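Local coordinates for putative lipoprotein (Bacteroides ovatus, PDB 3OQQ) that is of unknown function but, as a putative lipoprotein, probably acts outside the cytoplasm, and binds several calcium ions, at residues T330-F335 with H346-A351; F93-R97 with V386-V390. All coordinates share one frame. Residues are numbered along the deposited sequence.

The two contacts lie side by side in the interior of the chain, their centres about 12 Å apart, and contact 1 is nested inside the loop closed by contact 2: the order is 93-97, 330-335, 346-351, 386-390. Contact 1 belongs to the six-stranded antiparallel sheet, at the open end of the hairpin 333-339/343-346; contact 2 brings the lead-in to strand 96-104 against strand 385-388, both of the larger antiparallel sheet. Lys387 NZ lies 2.6 Å from Gln333 OE1 and 2.8 Å from Thr330 OG1, both probable hydrogen bonds, and Lys387 CD packs 3.5 Å from Phe335 CE2. Lys387 is thus one of the points where the two sheets meet; Met347 SE also packs 3.6 Å from Val386 C.

Contact 1 of 2, residues T330-F335 with H346-A351; sequences TNRQNF and HMRGYA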
loop_
_atom_site.group_PDB
_atom_site.type_symbol
_atom_site.label_atom_id
_atom_site.label_comp_id
_atom_site.label_asym_id
_atom_site.label_seq_id
_atom_site.Cartn_x
_atom_site.Cartn_y
_atom_site.Cartn_z
ATOM N N THR A 330 2.531 8.786 4.650
ATOM C CA THR A 330 2.845 8.044 3.423
ATOM C C THR A 330 4.331 7.626 3.386
ATOM O O THR A 330 4.637 6.571 2.840
ATOM C CB THR A 330 2.451 8.855 2.162
ATOM O OG1 THR A 330 2.588 8.015 1.024
ATOM C CG2 THR A 330 3.255 10.144 1.973
ATOM N N ASN A 331 5.232 8.441 4.002
ATOM C CA ASN A 331 6.680 8.213 4.029
ATOM C C ASN A 331 7.092 7.037 4.910
ATOM O O ASN A 331 8.239 6.622 4.814
ATOM C CB ASN A 331 7.427 9.464 4.458
ATOM C CG ASN A 331 7.145 10.659 3.575
ATOM O OD1 ASN A 331 6.589 11.657 4.022
ATOM N ND2 ASN A 331 7.483 10.565 2.297
ATOM N N ARG A 332 6.177 6.478 5.718
ATOM C CA ARG A 332 6.459 5.312 6.571
ATOM C C ARG A 332 6.233 3.975 5.797
ATOM O O ARG A 332 6.665 2.911 6.249
ATOM C CB ARG A 332 5.617 5.358 7.864
ATOM C CG ARG A 332 5.935 6.543 8.777
ATOM C CD ARG A 332 7.146 6.317 9.628
ATOM N NE ARG A 332 7.373 7.424 10.559
ATOM C CZ ARG A 332 8.439 7.540 11.348
ATOM N NH1 ARG A 332 9.388 6.608 11.339
ATOM N NH2 ARG A 332 8.570 8.590 12.147
ATOM N N GLN A 333 5.571 4.046 4.628
ATOM C CA GLN A 333 5.328 2.873 3.808
ATOM C C GLN A 333 6.451 2.791 2.802
ATOM O O GLN A 333 6.340 3.305 1.698
ATOM C CB GLN A 333 3.947 2.932 3.147
ATOM C CG GLN A 333 2.816 3.340 4.093
ATOM C CD GLN A 333 1.529 3.561 3.344
ATOM O OE1 GLN A 333 1.502 3.658 2.112
ATOM N NE2 GLN A 333 0.431 3.646 4.071
ATOM N N ASN A 334 7.575 2.232 3.233
ATOM C CA ASN A 334 8.758 2.192 2.401
ATOM C C ASN A 334 8.759 0.930 1.518
ATOM O O ASN A 334 9.414 -0.061 1.824
ATOM C CB ASN A 334 10.038 2.314 3.259
ATOM C CG ASN A 334 11.294 2.385 2.430
ATOM O OD1 ASN A 334 11.244 2.421 1.209
ATOM N ND2 ASN A 334 12.439 2.401 3.056
ATOM N N PHE A 335 8.034 1.015 0.401
ATOM C CA PHE A 335 7.930 -0.045 -0.594
ATOM C C PHE A 335 9.235 -0.203 -1.380
ATOM O O PHE A 335 9.970 0.765 -1.580
ATOM C CB PHE A 335 6.769 0.251 -1.570
ATOM C CG PHE A 335 5.431 0.181 -0.888
ATOM C CD1 PHE A 335 4.904 -1.037 -0.479
ATOM C CD2 PHE A 335 4.695 1.331 -0.649
ATOM C CE1 PHE A 335 3.671 -1.099 0.179
ATOM C CE2 PHE A 335 3.435 1.259 -0.036
ATOM C CZ PHE A 335 2.946 0.052 0.395
ATOM N N HIS A 346 14.100 1.361 -4.189
ATOM C CA HIS A 346 13.017 2.024 -3.464
ATOM C C HIS A 346 12.552 3.220 -4.309
ATOM O O HIS A 346 13.220 3.576 -5.285
ATOM C CB HIS A 346 13.502 2.480 -2.070
ATOM C CG HIS A 346 13.853 1.351 -1.143
ATOM N ND1 HIS A 346 13.102 1.094 -0.029
ATOM C CD2 HIS A 346 14.877 0.467 -1.194
ATOM C CE1 HIS A 346 13.686 0.070 0.575
ATOM N NE2 HIS A 346 14.750 -0.350 -0.098
HETATM N N MSE A 347 11.454 3.872 -3.916
HETATM C CA MSE A 347 11.005 5.088 -4.612
HETATM C C MSE A 347 11.873 6.281 -4.174
HETATM O O MSE A 347 12.578 6.189 -3.174
HETATM C CB MSE A 347 9.529 5.374 -4.322
HETATM C CG MSE A 347 8.622 4.216 -4.722
HETATM SE SE MSE A 347 6.748 4.573 -4.480
HETATM C CE MSE A 347 6.701 4.600 -2.557
ATOM N N ARG A 348 11.822 7.401 -4.927
ATOM C CA ARG A 348 12.599 8.597 -4.608
ATOM C C ARG A 348 12.379 9.047 -3.165
ATOM O O ARG A 348 11.232 9.151 -2.715
ATOM C CB ARG A 348 12.215 9.731 -5.571
ATOM C CG ARG A 348 13.054 10.959 -5.385
ATOM C CD ARG A 348 12.647 12.080 -6.321
ATOM N NE ARG A 348 13.614 13.178 -6.247
ATOM C CZ ARG A 348 13.498 14.239 -5.455
ATOM N NH1 ARG A 348 12.449 14.368 -4.653
ATOM N NH2 ARG A 348 14.428 15.180 -5.460
ATOM N N GLY A 349 13.488 9.307 -2.471
ATOM C CA GLY A 349 13.486 9.804 -1.106
ATOM C C GLY A 349 13.346 8.737 -0.045
ATOM O O GLY A 349 13.315 9.070 1.135
ATOM N N TYR A 350 13.229 7.454 -0.445
ATOM C CA TYR A 350 13.063 6.333 0.495
ATOM C C TYR A 350 14.368 5.582 0.657
ATOM O O TYR A 350 15.040 5.253 -0.334
ATOM C CB TYR A 350 11.938 5.394 0.020
ATOM C CG TYR A 350 10.551 5.991 0.164
ATOM C CD1 TYR A 350 10.011 6.809 -0.830
ATOM C CD2 TYR A 350 9.755 5.698 1.271
ATOM C CE1 TYR A 350 8.704 7.303 -0.733
ATOM C CE2 TYR A 350 8.461 6.200 1.387
ATOM C CZ TYR A 350 7.934 6.990 0.376
ATOM O OH TYR A 350 6.659 7.479 0.512
ATOM N N ALA A 351 14.715 5.304 1.917
ATOM C CA ALA A 351 15.972 4.670 2.319
ATOM C C ALA A 351 16.068 3.192 1.957
ATOM O O ALA A 351 15.074 2.452 2.024
ATOM C CB ALA A 351 16.157 4.807 3.834
HETATM O O HOH W 1 5.224 4.936 0.100
HETATM O O HOH W 2 9.893 3.342 -1.562
#
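The side-chain amide of Asn334 makes the two clear direct hydrogen bonds of this contact: its OD1 accepts from His346 ND1 at 2.6 Å (N-H...O angle 160°), and its ND2 donates to Ala351 O at 2.8 Å (165°). With chi1 near t, the amide spans the gap between the segments and ties both ends of 346-351 to one residue. The other imidazole nitrogen of His346 is hydrogen-bonded to Glu344, and its ring stacks on Phe336. Two waters extend the polar network. Water 2 donates to Phe335 O (2.6 Å) and accepts from Met347 N (2.9 Å); water 1 donates to Gln333 O (2.5 Å) and is hydrogen-bonded to Tyr350 OH (2.9 Å). This is the open end of the antiparallel hairpin 333-339/343-346, where water and side chains take over from direct strand pairing. Here 330-335 passes from a 3-10 turn through an inverse gamma turn centred on Asn334, while the outgoing chain reverses in a type II turn, Met347 to Tyr350, closed by Tyr350 N to Met347 O (3.1 Å), with Gly349 at positive phi (84°). The turn brings Tyr350 back against 330-335, where it has the largest covered area, 103 Å². Tyr350 CE2 lies 3.5 Å from Asn331 O and 3.6 Å from Gln333 O. Selenomethionine Met347 brings CE to the edge of the Phe335 ring, 4.3 Å from CD2.

Contact 2 of 2, residues F93-R97 with V386-V390; sequences FETNR and VKLPV
The loop leading into strand 96-104 meets the end of strand 385-388 of the same large antiparallel sheet, largely through water, in a buried contact whose centre is about 10 Å from the centre of the chain. The segments run in the same general direction but diverge, with Thr95 CA 6.1 Å from Leu388 CA, and bury 225 Å² together. No clear direct hydrogen bond crosses between them. Instead, water 3 donates to Phe93 O (2.7 Å) and accepts from Lys387 N (2.9 Å), and water 4 accepts from Thr95 N (2.8 Å) and donates to Lys387 O (2.7 Å). Phe93 is left-handed (phi/psi 61/24), Glu94 extended (-70/132) and Thr95 near -104/9, before Asn96 enters its strand; 386-388 are extended throughout. Thr95 points toward the partner with chi1 p, which sets OG1 3.0 Å from Lys387 O and 4.0 Å from Pro389 CD, and CG2 4.2 Å from Leu388 CD2. Lys387 (chi1 t, chi3 p) passes beside Asn96, CE to ND2 4.3 Å, on its way to Gln333 and Thr330. Strand 385-388 is paired with 122-131 through Val386-Met130 and Leu388-Val128, while Thr95 and Arg97 pair with Ala55 and Val53. Because Lys387 N and O face the residues before and after Glu94, the exchange resembles that of a parallel beta bridge, but through water and between a loop and a strand edge, so not a true strand pair.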
loop_
_atom_site.group_PDB
_atom_site.type_symbol
_atom_site.label_atom_id
_atom_site.label_comp_id
_atom_site.label_asym_id
_atom_site.label_seq_id
_atom_site.Cartn_x
_atom_site.Cartn_y
_atom_site.Cartn_z
ATOM N N PHE A 93 6.414 13.117 -5.642
ATOM C CA PHE A 93 5.495 12.228 -6.369
ATOM C C PHE A 93 4.323 11.663 -5.516
ATOM O O PHE A 93 3.729 10.660 -5.900
ATOM C CB PHE A 93 6.273 11.070 -7.069
ATOM C CG PHE A 93 7.339 11.593 -8.005
ATOM C CD1 PHE A 93 7.011 12.039 -9.281
ATOM C CD2 PHE A 93 8.673 11.677 -7.590
ATOM C CE1 PHE A 93 7.989 12.575 -10.123
ATOM C CE2 PHE A 93 9.651 12.190 -8.436
ATOM C CZ PHE A 93 9.307 12.634 -9.698
ATOM N N GLU A 94 3.940 12.340 -4.432
ATOM C CA GLU A 94 2.812 11.924 -3.576
ATOM C C GLU A 94 1.498 12.125 -4.321
ATOM O O GLU A 94 1.302 13.198 -4.899
ATOM C CB GLU A 94 2.760 12.777 -2.276
ATOM C CG GLU A 94 3.993 12.710 -1.388
ATOM C CD GLU A 94 5.044 13.776 -1.632
ATOM O OE1 GLU A 94 4.974 14.501 -2.654
ATOM O OE2 GLU A 94 5.979 13.845 -0.805
ATOM N N THR A 95 0.603 11.118 -4.321
ATOM C CA THR A 95 -0.731 11.266 -4.924
ATOM C C THR A 95 -1.737 11.428 -3.783
ATOM O O THR A 95 -2.948 11.415 -4.001
ATOM C CB THR A 95 -1.098 10.115 -5.850
ATOM O OG1 THR A 95 -0.940 8.870 -5.154
ATOM C CG2 THR A 95 -0.315 10.131 -7.135
ATOM N N ASN A 96 -1.218 11.595 -2.559
ATOM C CA ASN A 96 -2.024 11.766 -1.364
ATOM C C ASN A 96 -1.572 13.002 -0.593
ATOM O O ASN A 96 -0.568 13.610 -0.954
ATOM C CB ASN A 96 -1.953 10.514 -0.487
ATOM C CG ASN A 96 -0.554 10.039 -0.107
ATOM O OD1 ASN A 96 0.402 10.812 0.018
ATOM N ND2 ASN A 96 -0.407 8.735 0.092
ATOM N N ARG A 97 -2.303 13.358 0.473
ATOM C CA ARG A 97 -2.008 14.476 1.368
ATOM C C ARG A 97 -2.690 14.236 2.725
ATOM O O ARG A 97 -3.608 13.413 2.815
ATOM C CB ARG A 97 -2.474 15.807 0.746
ATOM C CG ARG A 97 -3.987 16.020 0.782
ATOM C CD ARG A 97 -4.402 17.363 0.234
ATOM N NE ARG A 97 -5.857 17.505 0.231
ATOM C CZ ARG A 97 -6.525 18.337 1.020
ATOM N NH1 ARG A 97 -5.876 19.132 1.860
ATOM N NH2 ARG A 97 -7.846 18.399 0.959
ATOM N N VAL A 386 6.586 4.704 -8.287
ATOM C CA VAL A 386 5.466 5.593 -7.953
ATOM C C VAL A 386 4.376 4.810 -7.204
ATOM O O VAL A 386 4.202 3.612 -7.416
ATOM C CB VAL A 386 4.890 6.343 -9.195
ATOM C CG1 VAL A 386 5.865 7.404 -9.705
ATOM C CG2 VAL A 386 4.501 5.384 -10.321
ATOM N N LYS A 387 3.674 5.493 -6.300
ATOM C CA LYS A 387 2.585 4.915 -5.518
ATOM C C LYS A 387 1.327 5.679 -5.895
ATOM O O LYS A 387 1.232 6.902 -5.713
ATOM C CB LYS A 387 2.897 4.990 -4.025
ATOM C CG LYS A 387 1.897 4.253 -3.146
ATOM C CD LYS A 387 2.437 4.207 -1.721
ATOM C CE LYS A 387 2.098 5.425 -0.906
ATOM N NZ LYS A 387 2.601 5.293 0.486
ATOM N N LEU A 388 0.375 4.944 -6.466
ATOM C CA LEU A 388 -0.807 5.517 -7.100
ATOM C C LEU A 388 -2.138 5.029 -6.526
ATOM O O LEU A 388 -2.166 3.966 -5.910
ATOM C CB LEU A 388 -0.731 5.106 -8.609
ATOM C CG LEU A 388 0.623 5.318 -9.332
ATOM C CD1 LEU A 388 0.550 4.900 -10.762
ATOM C CD2 LEU A 388 1.072 6.783 -9.287
ATOM N N PRO A 389 -3.280 5.705 -6.835
ATOM C CA PRO A 389 -4.595 5.149 -6.438
ATOM C C PRO A 389 -4.732 3.719 -6.951
ATOM O O PRO A 389 -4.229 3.394 -8.036
ATOM C CB PRO A 389 -5.580 6.117 -7.093
ATOM C CG PRO A 389 -4.831 7.417 -7.109
ATOM C CD PRO A 389 -3.465 6.994 -7.558
ATOM N N VAL A 390 -5.340 2.853 -6.148
ATOM C CA VAL A 390 -5.365 1.393 -6.366
ATOM C C VAL A 390 -5.922 0.990 -7.750
ATOM O O VAL A 390 -5.382 0.066 -8.363
ATOM C CB VAL A 390 -6.043 0.615 -5.207
ATOM C CG1 VAL A 390 -7.531 0.959 -5.077
ATOM C CG2 VAL A 390 -5.805 -0.896 -5.334
HETATM O O HOH W 3 4.649 8.127 -5.763
HETATM O O HOH W 4 1.564 8.572 -3.653
#